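Local coordinates for protein glutamate racemase (Francisella tularensis subsp. tularensis, PDB 3OUT) that is an alpha/beta enzyme of the Asp/Glu/hydantoin racemase family with D-glutamic acid bound in a pocket, at residues B[72-77]-B[210-215]; B[76-81]-B[99-104]; B[68-73]-B[93-98]; B[8-13]-B[31-36]. All blocks are in the same frame, centred on the assembly; numbering follows the deposited sequence. Where two conformers were deposited one is given.

Interaction 1 of 4, residues B[72-77]-B[210-215]. With DGL (D-glutamic acid), chain E.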
loop_
_atom_site.group_PDB
_atom_site.type_symbol
_atom_site.label_atom_id
_atom_site.label_comp_id
_atom_site.label_asym_id
_atom_site.label_seq_id
_atom_site.Cartn_x
_atom_site.Cartn_y
_atom_site.Cartn_z
ATOM N N ALA B 72 12.432 -6.242 21.436
ATOM C CA ALA B 72 11.298 -7.137 21.627
ATOM C C ALA B 72 10.088 -6.505 20.942
ATOM O O ALA B 72 10.001 -5.292 20.812
ATOM C CB ALA B 72 10.972 -7.365 23.137
ATOM N N ILE B 73 9.179 -7.354 20.529
ATOM C CA ILE B 73 7.899 -6.954 19.944
ATOM C C ILE B 73 6.767 -7.509 20.782
ATOM O O ILE B 73 6.798 -8.651 21.140
ATOM C CB ILE B 73 7.796 -7.443 18.505
ATOM C CG1 ILE B 73 8.769 -6.656 17.627
ATOM C CG2 ILE B 73 6.342 -7.272 17.946
ATOM C CD1 ILE B 73 9.048 -7.280 16.276
ATOM N N ILE B 74 5.753 -6.685 21.050
ATOM C CA ILE B 74 4.490 -7.170 21.529
ATOM C C ILE B 74 3.426 -6.877 20.480
ATOM O O ILE B 74 3.236 -5.715 20.083
ATOM C CB ILE B 74 4.122 -6.571 22.907
ATOM C CG1 ILE B 74 2.681 -6.903 23.327
ATOM C CG2 ILE B 74 4.344 -5.069 22.952
ATOM C CD1 ILE B 74 2.561 -6.847 24.900
ATOM N N ILE B 75 2.741 -7.917 20.040
ATOM C CA ILE B 75 1.591 -7.733 19.106
ATOM C C ILE B 75 0.352 -7.447 19.947
ATOM O O ILE B 75 -0.170 -8.319 20.657
ATOM C CB ILE B 75 1.375 -8.949 18.234
ATOM C CG1 ILE B 75 2.678 -9.343 17.519
ATOM C CG2 ILE B 75 0.191 -8.679 17.270
ATOM C CD1 ILE B 75 2.514 -10.571 16.554
ATOM N N ALA B 76 -0.053 -6.189 19.926
ATOM C CA ALA B 76 -1.181 -5.662 20.735
ATOM C C ALA B 76 -2.552 -6.045 20.190
ATOM O O ALA B 76 -3.570 -6.071 20.943
ATOM C CB ALA B 76 -1.066 -4.144 20.851
ATOM N N CYS B 77 -2.577 -6.330 18.884
ATOM C CA CYS B 77 -3.791 -6.558 18.112
ATOM C C CYS B 77 -4.113 -8.048 18.086
ATOM O O CYS B 77 -3.271 -8.879 17.701
ATOM C CB CYS B 77 -3.569 -6.070 16.681
ATOM S SG CYS B 77 -4.998 -6.376 15.612
ATOM N N GLN B 210 -1.774 -8.594 31.011
ATOM C CA GLN B 210 -1.078 -9.896 31.058
ATOM C C GLN B 210 -0.012 -9.961 29.972
ATOM O O GLN B 210 1.125 -10.383 30.245
ATOM C CB GLN B 210 -2.063 -11.033 30.916
ATOM C CG GLN B 210 -1.459 -12.454 30.893
ATOM C CD GLN B 210 -0.844 -12.922 32.228
ATOM O OE1 GLN B 210 -0.622 -12.147 33.148
ATOM N NE2 GLN B 210 -0.577 -14.212 32.320
ATOM N N ALA B 211 -0.354 -9.523 28.753
ATOM C CA ALA B 211 0.646 -9.486 27.677
ATOM C C ALA B 211 1.831 -8.600 28.040
ATOM O O ALA B 211 3.005 -8.955 27.846
ATOM C CB ALA B 211 -0.027 -9.024 26.289
ATOM N N SER B 212 1.538 -7.425 28.597
ATOM C CA SER B 212 2.613 -6.538 29.048
ATOM C C SER B 212 3.487 -7.180 30.129
ATOM O O SER B 212 4.704 -7.062 30.090
ATOM C CB SER B 212 2.026 -5.216 29.516
ATOM O OG SER B 212 1.240 -4.634 28.479
ATOM N N LYS B 213 2.855 -7.857 31.085
ATOM C CA LYS B 213 3.599 -8.604 32.124
ATOM C C LYS B 213 4.475 -9.710 31.576
ATOM O O LYS B 213 5.573 -9.921 32.095
ATOM C CB LYS B 213 2.639 -9.145 33.162
ATOM C CG LYS B 213 1.992 -8.016 33.926
ATOM C CD LYS B 213 1.325 -8.455 35.179
ATOM C CE LYS B 213 0.256 -9.448 34.994
ATOM N NZ LYS B 213 -0.339 -9.808 36.337
HETATM N N MSE B 214 4.000 -10.395 30.531
HETATM C CA MSE B 214 4.802 -11.412 29.860
HETATM C C MSE B 214 6.068 -10.783 29.277
HETATM O O MSE B 214 7.145 -11.367 29.346
HETATM C CB MSE B 214 3.984 -12.184 28.800
HETATM C CG MSE B 214 2.956 -13.093 29.419
HETATM SE SE MSE B 214 1.890 -13.885 28.010
HETATM C CE MSE B 214 1.469 -15.580 28.908
ATOM N N LEU B 215 5.931 -9.606 28.668
ATOM C CA LEU B 215 7.083 -8.913 28.139
ATOM C C LEU B 215 8.025 -8.479 29.283
ATOM O O LEU B 215 9.201 -8.710 29.194
ATOM C CB LEU B 215 6.657 -7.714 27.297
ATOM C CG LEU B 215 7.824 -6.886 26.731
ATOM C CD1 LEU B 215 8.836 -7.763 26.008
ATOM C CD2 LEU B 215 7.302 -5.830 25.795
HETATM N N DGL E . -7.735 -2.464 15.435
HETATM C CA DGL E . -8.826 -3.467 15.172
HETATM C C DGL E . -9.091 -3.584 13.698
HETATM O O DGL E . -8.229 -3.167 12.892
HETATM C CB DGL E . -8.506 -4.873 15.665
HETATM C CG DGL E . -8.081 -4.970 17.138
HETATM C CD DGL E . -8.027 -6.380 17.693
HETATM O OE1 DGL E . -8.474 -7.326 17.018
HETATM O OE2 DGL E . -7.560 -6.520 18.859
HETATM O OXT DGL E . -10.127 -4.161 13.287
#
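A72 and I74 of strand 72-75 pack against A211 and L215 of helix 208-221, which lies on one face of the six-stranded parallel sheet of this alpha/beta fold. Strand and helix run nearly antiparallel here, at 167°, with their axes 9.5 Å apart at closest approach. The contact across the two segments is apolar and buried. I74 holds CG1 anti to its backbone N (chi1 171°), and from that branch CD1 lies over the helix backbone, 3.7 Å from A211 CB and 3.6 Å from A211 O. The other branch of I74, CG2, faces L215 CD2 at a looser 4.2 Å, the two side chains crossing obliquely. L215 divides its two methyls between residues of the strand: while CD2 goes to I74, CD1 sits 3.6 Å from A72 CB. I73 and I75 turn to the opposite face of the sheet.

No hydrogen bond crosses between the two segments; the polar atoms at the contact bond to other partners. A211 O accepts L215 N one helical turn on, S212 OG bonds to S208 O, and the strand is tied by I74 to G11 and F13 of strand 10-14. Helix 100-106 flanks A211 through V100 and A103.

Past the strand the chain enters the D-glutamic acid pocket. There C77, at the N-cap position of helix 78-92, has SG anti to its backbone N (chi1 177°) and 3.7 Å from CD of the ligand.

Interaction 2 of 4, residues B[76-81]-B[99-104]. With DGL (D-glutamic acid), chain E.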
loop_
_atom_site.group_PDB
_atom_site.type_symbol
_atom_site.label_atom_id
_atom_site.label_comp_id
_atom_site.label_asym_id
_atom_site.label_seq_id
_atom_site.Cartn_x
_atom_site.Cartn_y
_atom_site.Cartn_z
ATOM N N ALA B 76 -0.053 -6.189 19.926
ATOM C CA ALA B 76 -1.181 -5.662 20.735
ATOM C C ALA B 76 -2.552 -6.045 20.190
ATOM O O ALA B 76 -3.570 -6.071 20.943
ATOM C CB ALA B 76 -1.066 -4.144 20.851
ATOM N N CYS B 77 -2.577 -6.330 18.884
ATOM C CA CYS B 77 -3.791 -6.558 18.112
ATOM C C CYS B 77 -4.113 -8.048 18.086
ATOM O O CYS B 77 -3.271 -8.879 17.701
ATOM C CB CYS B 77 -3.569 -6.070 16.681
ATOM S SG CYS B 77 -4.998 -6.376 15.612
ATOM N N ASN B 78 -5.332 -8.399 18.486
ATOM C CA ASN B 78 -5.766 -9.773 18.453
ATOM C C ASN B 78 -5.896 -10.329 17.035
ATOM O O ASN B 78 -5.674 -11.517 16.798
ATOM C CB ASN B 78 -7.115 -9.951 19.157
ATOM C CG ASN B 78 -7.040 -9.773 20.661
ATOM O OD1 ASN B 78 -6.933 -10.767 21.432
ATOM N ND2 ASN B 78 -7.137 -8.520 21.104
ATOM N N THR B 79 -6.253 -9.469 16.096
ATOM C CA THR B 79 -6.483 -9.868 14.706
ATOM C C THR B 79 -5.137 -10.228 14.070
ATOM O O THR B 79 -5.001 -11.288 13.480
ATOM C CB THR B 79 -7.233 -8.752 13.882
ATOM O OG1 THR B 79 -8.475 -8.440 14.520
ATOM C CG2 THR B 79 -7.417 -9.183 12.438
ATOM N N ILE B 80 -4.119 -9.384 14.236
ATOM C CA ILE B 80 -2.758 -9.732 13.768
ATOM C C ILE B 80 -2.226 -10.971 14.501
ATOM O O ILE B 80 -1.672 -11.870 13.875
ATOM C CB ILE B 80 -1.786 -8.540 13.933
ATOM C CG1 ILE B 80 -2.256 -7.356 13.081
ATOM C CG2 ILE B 80 -0.335 -8.939 13.519
ATOM C CD1 ILE B 80 -1.473 -6.023 13.337
ATOM N N SER B 81 -2.427 -11.034 15.811
ATOM C CA SER B 81 -1.971 -12.237 16.559
ATOM C C SER B 81 -2.605 -13.534 16.062
ATOM O O SER B 81 -1.969 -14.585 16.025
ATOM C CB SER B 81 -2.310 -12.084 18.034
ATOM O OG SER B 81 -1.598 -10.978 18.648
ATOM N N ASP B 99 2.472 -12.029 22.232
ATOM C CA ASP B 99 1.175 -11.697 21.563
ATOM C C ASP B 99 0.009 -11.780 22.530
ATOM O O ASP B 99 0.045 -12.537 23.507
ATOM C CB ASP B 99 0.909 -12.567 20.345
ATOM C CG ASP B 99 0.535 -13.959 20.705
ATOM O OD1 ASP B 99 1.446 -14.768 21.021
ATOM O OD2 ASP B 99 -0.675 -14.237 20.745
ATOM N N VAL B 100 -1.030 -10.996 22.267
ATOM C CA VAL B 100 -2.164 -10.892 23.194
ATOM C C VAL B 100 -3.026 -12.145 23.262
ATOM O O VAL B 100 -3.668 -12.365 24.283
ATOM C CB VAL B 100 -3.083 -9.676 22.911
ATOM C CG1 VAL B 100 -2.425 -8.394 23.374
ATOM C CG2 VAL B 100 -3.526 -9.550 21.375
ATOM N N ILE B 101 -3.065 -12.983 22.220
ATOM C CA ILE B 101 -3.840 -14.209 22.293
ATOM C C ILE B 101 -3.172 -15.181 23.260
ATOM O O ILE B 101 -3.860 -15.789 24.083
ATOM C CB ILE B 101 -4.100 -14.827 20.909
ATOM C CG1 ILE B 101 -4.973 -13.880 20.076
ATOM C CG2 ILE B 101 -4.752 -16.214 21.024
ATOM C CD1 ILE B 101 -5.370 -14.425 18.721
ATOM N N THR B 102 -1.846 -15.305 23.182
ATOM C CA THR B 102 -1.117 -16.118 24.196
ATOM C C THR B 102 -1.435 -15.652 25.606
ATOM O O THR B 102 -1.644 -16.474 26.513
ATOM C CB THR B 102 0.411 -16.095 23.914
ATOM O OG1 THR B 102 0.643 -16.631 22.602
ATOM C CG2 THR B 102 1.192 -16.886 24.956
ATOM N N ALA B 103 -1.472 -14.355 25.806
ATOM C CA ALA B 103 -1.846 -13.777 27.101
ATOM C C ALA B 103 -3.261 -14.163 27.522
ATOM O O ALA B 103 -3.493 -14.590 28.654
ATOM C CB ALA B 103 -1.694 -12.246 27.064
ATOM N N GLY B 104 -4.231 -14.007 26.614
ATOM C CA GLY B 104 -5.608 -14.397 26.926
ATOM C C GLY B 104 -5.740 -15.860 27.304
ATOM O O GLY B 104 -6.467 -16.201 28.247
HETATM N N DGL E . -7.735 -2.464 15.435
HETATM C CA DGL E . -8.826 -3.467 15.172
HETATM C C DGL E . -9.091 -3.584 13.698
HETATM O O DGL E . -8.229 -3.167 12.892
HETATM C CB DGL E . -8.506 -4.873 15.665
HETATM C CG DGL E . -8.081 -4.970 17.138
HETATM C CD DGL E . -8.027 -6.380 17.693
HETATM O OE1 DGL E . -8.474 -7.326 17.018
HETATM O OE2 DGL E . -7.560 -6.520 18.859
HETATM O OXT DGL E . -10.127 -4.161 13.287
#
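A76 lies beside V100 and S81 beside D99, both pairs with CA atoms 5.9 Å apart, which sets the first turn of helix 78-92 against the start of helix 100-106. V100 is the wedge between them: its CG2 sits 3.5 Å from A76 O and also touches N78 CG and S81 OG. The side chains of N78 and V100 cross at about a right angle, while I101 reaches N78 O with CD1 and S81 CB with CG1. S81 OG rests 3.4 Å from D99 CB and donates to C77 O at 2.8 Å. That carbonyl also takes S81 N, and the two donors come from opposite faces of its plane.

C77, N78 and T79 belong to the D-glutamic acid pocket, which here uses a helix N-terminus at the end of a parallel strand, a common site in alpha/beta folds. D-glutamic acid places its side-chain carboxylate (OE1, OE2) there. OE2 is gripped twice by N78, from N at 2.9 Å and from ND2 at 3.0 Å, the latter nearly straight (168°); OE1 meets T79 OG1 at 2.7 Å and, weakly, T79 N. The helix end would be expected to favour the negative charge. With ND2 on the ligand and OD1 bonded to Y128 OH, the N78 carboxamide is held at both ends, which fixes its rotation.

Each helix also has a side-chain cap: C77 SG accepts I80 N, and D99 OD2 accepts T102 N from 44° above the carboxylate plane, with T102 OG1 donating to D99 OD1.

Interaction 3 of 4, residues B[68-73]-B[93-98]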
loop_
_atom_site.group_PDB
_atom_site.type_symbol
_atom_site.label_atom_id
_atom_site.label_comp_id
_atom_site.label_asym_id
_atom_site.label_seq_id
_atom_site.Cartn_x
_atom_site.Cartn_y
_atom_site.Cartn_z
ATOM N N GLN B 68 14.110 -0.666 12.906
ATOM C CA GLN B 68 14.353 0.263 14.036
ATOM C C GLN B 68 15.128 -0.379 15.176
ATOM O O GLN B 68 15.415 0.284 16.209
ATOM C CB GLN B 68 13.049 0.811 14.626
ATOM C CG GLN B 68 12.016 1.296 13.660
ATOM C CD GLN B 68 12.508 2.244 12.625
ATOM O OE1 GLN B 68 12.961 3.349 12.968
ATOM N NE2 GLN B 68 12.381 1.847 11.318
ATOM N N GLU B 69 15.469 -1.649 15.014
ATOM C CA GLU B 69 16.281 -2.408 15.979
ATOM C C GLU B 69 15.625 -2.414 17.362
ATOM O O GLU B 69 16.264 -2.083 18.385
ATOM C CB GLU B 69 17.733 -1.937 16.016
ATOM C CG GLU B 69 18.461 -2.206 14.718
ATOM C CD GLU B 69 19.915 -1.757 14.719
ATOM O OE1 GLU B 69 20.254 -0.671 15.233
ATOM O OE2 GLU B 69 20.720 -2.547 14.233
ATOM N N VAL B 70 14.327 -2.757 17.390
ATOM C CA VAL B 70 13.651 -3.022 18.665
ATOM C C VAL B 70 14.282 -4.244 19.342
ATOM O O VAL B 70 14.738 -5.155 18.646
ATOM C CB VAL B 70 12.129 -3.209 18.513
ATOM C CG1 VAL B 70 11.461 -1.900 17.985
ATOM C CG2 VAL B 70 11.781 -4.401 17.583
ATOM N N LYS B 71 14.243 -4.314 20.669
ATOM C CA LYS B 71 14.749 -5.523 21.391
ATOM C C LYS B 71 13.699 -6.613 21.610
ATOM O O LYS B 71 14.035 -7.762 21.919
ATOM C CB LYS B 71 15.373 -5.175 22.748
ATOM C CG LYS B 71 14.444 -4.507 23.705
ATOM C CD LYS B 71 15.224 -4.085 24.981
ATOM C CE LYS B 71 14.367 -3.334 25.905
ATOM N NZ LYS B 71 15.210 -2.922 27.145
ATOM N N ALA B 72 12.432 -6.242 21.436
ATOM C CA ALA B 72 11.298 -7.137 21.627
ATOM C C ALA B 72 10.088 -6.505 20.942
ATOM O O ALA B 72 10.001 -5.292 20.812
ATOM C CB ALA B 72 10.972 -7.365 23.137
ATOM N N ILE B 73 9.179 -7.354 20.529
ATOM C CA ILE B 73 7.899 -6.954 19.944
ATOM C C ILE B 73 6.767 -7.509 20.782
ATOM O O ILE B 73 6.798 -8.651 21.140
ATOM C CB ILE B 73 7.796 -7.443 18.505
ATOM C CG1 ILE B 73 8.769 -6.656 17.627
ATOM C CG2 ILE B 73 6.342 -7.272 17.946
ATOM C CD1 ILE B 73 9.048 -7.280 16.276
ATOM N N LYS B 93 13.059 -13.030 13.652
ATOM C CA LYS B 93 14.184 -13.961 13.847
ATOM C C LYS B 93 14.465 -14.057 15.332
ATOM O O LYS B 93 13.606 -14.516 16.059
ATOM C CB LYS B 93 15.399 -13.556 13.009
ATOM C CG LYS B 93 15.190 -13.793 11.504
ATOM C CD LYS B 93 16.254 -13.111 10.680
ATOM C CE LYS B 93 16.112 -13.463 9.203
ATOM N NZ LYS B 93 14.705 -13.240 8.732
ATOM N N ALA B 94 15.629 -13.593 15.795
ATOM C CA ALA B 94 16.021 -13.775 17.209
ATOM C C ALA B 94 15.369 -12.782 18.174
ATOM O O ALA B 94 15.513 -12.888 19.403
ATOM C CB ALA B 94 17.563 -13.733 17.369
ATOM N N ILE B 95 14.629 -11.815 17.639
ATOM C CA ILE B 95 13.886 -10.859 18.480
ATOM C C ILE B 95 12.611 -11.512 19.000
ATOM O O ILE B 95 11.829 -12.017 18.220
ATOM C CB ILE B 95 13.553 -9.569 17.659
ATOM C CG1 ILE B 95 14.860 -8.874 17.229
ATOM C CG2 ILE B 95 12.615 -8.600 18.467
ATOM C CD1 ILE B 95 15.767 -8.469 18.365
ATOM N N PRO B 96 12.394 -11.517 20.312
ATOM C CA PRO B 96 11.215 -12.178 20.826
ATOM C C PRO B 96 9.928 -11.421 20.538
ATOM O O PRO B 96 9.917 -10.200 20.574
ATOM C CB PRO B 96 11.451 -12.224 22.330
ATOM C CG PRO B 96 12.356 -11.143 22.628
ATOM C CD PRO B 96 13.249 -11.010 21.391
ATOM N N VAL B 97 8.866 -12.189 20.309
ATOM C CA VAL B 97 7.538 -11.676 20.027
ATOM C C VAL B 97 6.560 -12.242 21.044
ATOM O O VAL B 97 6.407 -13.479 21.165
ATOM C CB VAL B 97 7.087 -12.074 18.597
ATOM C CG1 VAL B 97 5.691 -11.564 18.320
ATOM C CG2 VAL B 97 8.089 -11.575 17.559
ATOM N N ILE B 98 5.895 -11.345 21.765
ATOM C CA ILE B 98 4.849 -11.669 22.709
ATOM C C ILE B 98 3.543 -11.284 22.030
ATOM O O ILE B 98 3.505 -10.291 21.327
ATOM C CB ILE B 98 5.004 -10.813 23.993
ATOM C CG1 ILE B 98 6.315 -11.115 24.756
ATOM C CG2 ILE B 98 3.790 -10.935 24.891
ATOM C CD1 ILE B 98 6.408 -12.504 25.229
#
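I95 carries CG2 anti to its backbone N, against A72 CA at 3.7 Å, while chi2 of -59° turns CD1 to within 3.5 Å of V70 O. The side chain thus lies across the backbone leading into strand 72-75 as well as meeting V70 CG2 and I73 CD1 loosely. P96 follows with its ring alongside the same stretch: CD is 3.4 Å from K71 O, and CG approaches A72 CB.

Beyond the proline the two segments become paired strands. I73 N donates to P96 O and I73 O accepts I98 N, both bonds 2.9 Å long and nearly straight, so that I73 brackets V97 in parallel register. V97 CA adds a CA-H...O contact of 3.3 Å to I73 O. I73 and V97 put their side chains on the same face of the sheet, I73 CB 4.2 Å from V97 CG2, where helix 51-67 covers I73 through I66 and helix 78-92 covers V97. Near the start of segment 68-73, the E69 carboxylate bonds to N126 and H133 of the second subunit.

Pairing of this kind, with helix 78-92 linking two adjacent parallel strands, is that of a beta-alpha-beta crossover, and here its second strand, 97-99, is the outermost one of the sheet within the chain.

Interaction 4 of 4, residues B[8-13]-B[31-36]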
loop_
_atom_site.group_PDB
_atom_site.type_symbol
_atom_site.label_atom_id
_atom_site.label_comp_id
_atom_site.label_asym_id
_atom_site.label_seq_id
_atom_site.Cartn_x
_atom_site.Cartn_y
_atom_site.Cartn_z
ATOM N N ARG B 8 17.762 -0.608 23.575
ATOM C CA ARG B 8 16.912 -0.532 22.407
ATOM C C ARG B 8 15.451 -0.436 22.851
ATOM O O ARG B 8 15.112 -0.858 23.976
ATOM C CB ARG B 8 17.142 -1.758 21.523
ATOM C CG ARG B 8 18.443 -1.651 20.728
ATOM C CD ARG B 8 18.911 -2.969 20.112
ATOM N NE ARG B 8 20.314 -2.835 19.724
ATOM C CZ ARG B 8 20.906 -3.497 18.735
ATOM N NH1 ARG B 8 20.233 -4.375 18.011
ATOM N NH2 ARG B 8 22.186 -3.267 18.478
ATOM N N PRO B 9 14.585 0.134 21.991
ATOM C CA PRO B 9 13.165 0.291 22.330
ATOM C C PRO B 9 12.388 -1.013 22.223
ATOM O O PRO B 9 12.787 -1.955 21.515
ATOM C CB PRO B 9 12.660 1.296 21.292
ATOM C CG PRO B 9 13.555 1.112 20.098
ATOM C CD PRO B 9 14.874 0.582 20.613
ATOM N N ILE B 10 11.246 -1.035 22.904
ATOM C CA ILE B 10 10.222 -2.076 22.764
ATOM C C ILE B 10 9.304 -1.638 21.611
ATOM O O ILE B 10 8.942 -0.476 21.528
ATOM C CB ILE B 10 9.375 -2.150 24.047
ATOM C CG1 ILE B 10 10.229 -2.609 25.221
ATOM C CG2 ILE B 10 8.169 -3.087 23.871
ATOM C CD1 ILE B 10 9.601 -2.304 26.603
ATOM N N GLY B 11 8.969 -2.566 20.728
ATOM C CA GLY B 11 8.025 -2.314 19.648
ATOM C C GLY B 11 6.641 -2.779 20.039
ATOM O O GLY B 11 6.454 -3.959 20.360
ATOM N N VAL B 12 5.672 -1.878 19.973
ATOM C CA VAL B 12 4.309 -2.221 20.153
ATOM C C VAL B 12 3.627 -2.196 18.775
ATOM O O VAL B 12 3.517 -1.140 18.136
ATOM C CB VAL B 12 3.550 -1.262 21.138
ATOM C CG1 VAL B 12 2.058 -1.626 21.162
ATOM C CG2 VAL B 12 4.196 -1.251 22.520
ATOM N N PHE B 13 3.215 -3.392 18.346
ATOM C CA PHE B 13 2.749 -3.707 16.987
ATOM C C PHE B 13 1.223 -3.780 16.954
ATOM O O PHE B 13 0.633 -4.700 17.525
ATOM C CB PHE B 13 3.433 -5.030 16.632
ATOM C CG PHE B 13 3.327 -5.488 15.163
ATOM C CD1 PHE B 13 2.232 -5.218 14.360
ATOM C CD2 PHE B 13 4.342 -6.257 14.624
ATOM C CE1 PHE B 13 2.193 -5.707 13.069
ATOM C CE2 PHE B 13 4.288 -6.765 13.354
ATOM C CZ PHE B 13 3.247 -6.457 12.555
ATOM N N PRO B 31 8.668 1.888 33.431
ATOM C CA PRO B 31 8.674 3.312 33.170
ATOM C C PRO B 31 9.962 3.882 32.582
ATOM O O PRO B 31 9.915 5.018 32.112
ATOM C CB PRO B 31 8.461 3.915 34.571
ATOM C CG PRO B 31 8.935 2.850 35.461
ATOM C CD PRO B 31 8.487 1.593 34.865
ATOM N N ASN B 32 11.046 3.102 32.576
ATOM C CA ASN B 32 12.332 3.569 32.033
ATOM C C ASN B 32 12.569 3.104 30.616
ATOM O O ASN B 32 13.597 3.429 30.082
ATOM C CB ASN B 32 13.536 3.079 32.844
ATOM C CG ASN B 32 13.499 3.465 34.305
ATOM O OD1 ASN B 32 13.095 4.561 34.684
ATOM N ND2 ASN B 32 13.974 2.539 35.151
ATOM N N GLU B 33 11.666 2.321 30.038
ATOM C CA GLU B 33 11.864 1.779 28.670
ATOM C C GLU B 33 11.414 2.732 27.564
ATOM O O GLU B 33 10.381 3.397 27.687
ATOM C CB GLU B 33 11.115 0.482 28.507
ATOM C CG GLU B 33 11.553 -0.639 29.430
ATOM C CD GLU B 33 12.984 -1.118 29.160
ATOM O OE1 GLU B 33 13.383 -1.112 27.976
ATOM O OE2 GLU B 33 13.676 -1.542 30.115
ATOM N N ASP B 34 12.197 2.795 26.484
ATOM C CA ASP B 34 11.758 3.470 25.263
ATOM C C ASP B 34 10.749 2.566 24.547
ATOM O O ASP B 34 10.862 1.330 24.564
ATOM C CB ASP B 34 12.945 3.685 24.349
ATOM C CG ASP B 34 13.972 4.666 24.911
ATOM O OD1 ASP B 34 13.647 5.548 25.752
ATOM O OD2 ASP B 34 15.129 4.556 24.463
ATOM N N ILE B 35 9.736 3.171 23.929
ATOM C CA ILE B 35 8.687 2.428 23.221
ATOM C C ILE B 35 8.461 3.075 21.858
ATOM O O ILE B 35 8.335 4.305 21.742
ATOM C CB ILE B 35 7.326 2.419 24.010
ATOM C CG1 ILE B 35 7.522 1.934 25.469
ATOM C CG2 ILE B 35 6.273 1.580 23.246
ATOM C CD1 ILE B 35 6.246 1.929 26.297
ATOM N N ILE B 36 8.358 2.225 20.835
ATOM C CA ILE B 36 7.919 2.619 19.514
ATOM C C ILE B 36 6.563 1.937 19.305
ATOM O O ILE B 36 6.490 0.716 19.312
ATOM C CB ILE B 36 8.874 2.134 18.406
ATOM C CG1 ILE B 36 10.226 2.830 18.507
ATOM C CG2 ILE B 36 8.217 2.337 17.024
ATOM C CD1 ILE B 36 11.295 2.305 17.469
HETATM O O HOH W 1 14.241 0.618 26.169
#
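The beta-alpha-beta unit made by strand 10-14, helix 20-29 and strand 35-39 closes where I10 and G11 pair in parallel with I35 and I36. Three backbone bonds knit the strands: I10 N to D34 O, I36 N to I10 O at 2.8 Å and V12 N to I36 O. All three are nearly straight at the hydrogen; the first donor is tilted 31° from the plane of the D34 carbonyl, whereas the other two lie nearly along the axis of their carbonyls.

Side chains pack in pairs along the seam. P9 and I36 lie side by side, P9 CG 3.7 Å from I36 CD1. V12 CG2 meets I35 CG2 at 3.6 Å, and I10 crosses E33 at about a right angle, its CD1 3.7 Å from E33 CB. One water joins the two segments at their entry, donating to R8 O at 2.8 Å and to E33 OE1 at 2.6 Å while accepting from D34 N. E33 OE1 also forms a salt bridge with K71, which probably favours its charged form.

I10, V12 and I35 face helix 20-29 at L26, whereas I36 points to the other side, onto L65 of helix 51-67. In the sheet, strand 72-75 lies beyond strand 10-14, and strand 234-238 beyond strand 35-39.

Overall arrangement
All four contacts belong to the six-stranded parallel sheet or to helices adjoining it. Interaction 4 comes first along the chain, pairing strands 10-14 and 35-39; interactions 1 to 3 then start from the stretch around strand 72-75, the neighbour of 10-14. Interactions 3 and 4, with centres 10 Å apart, are tied by the K71-E33 salt bridge. Interaction 1 lays helix 208-221 on the sheet, about 11 Å from each of them, centre to centre. Interaction 2 lies 8 Å from interaction 1, centre to centre, sharing A76 and C77. Strand 72-75 thus leads from interaction 3, about 17 Å from the chain's centre, to interaction 2, centred about 5 Å from it, where D-glutamic acid is bound.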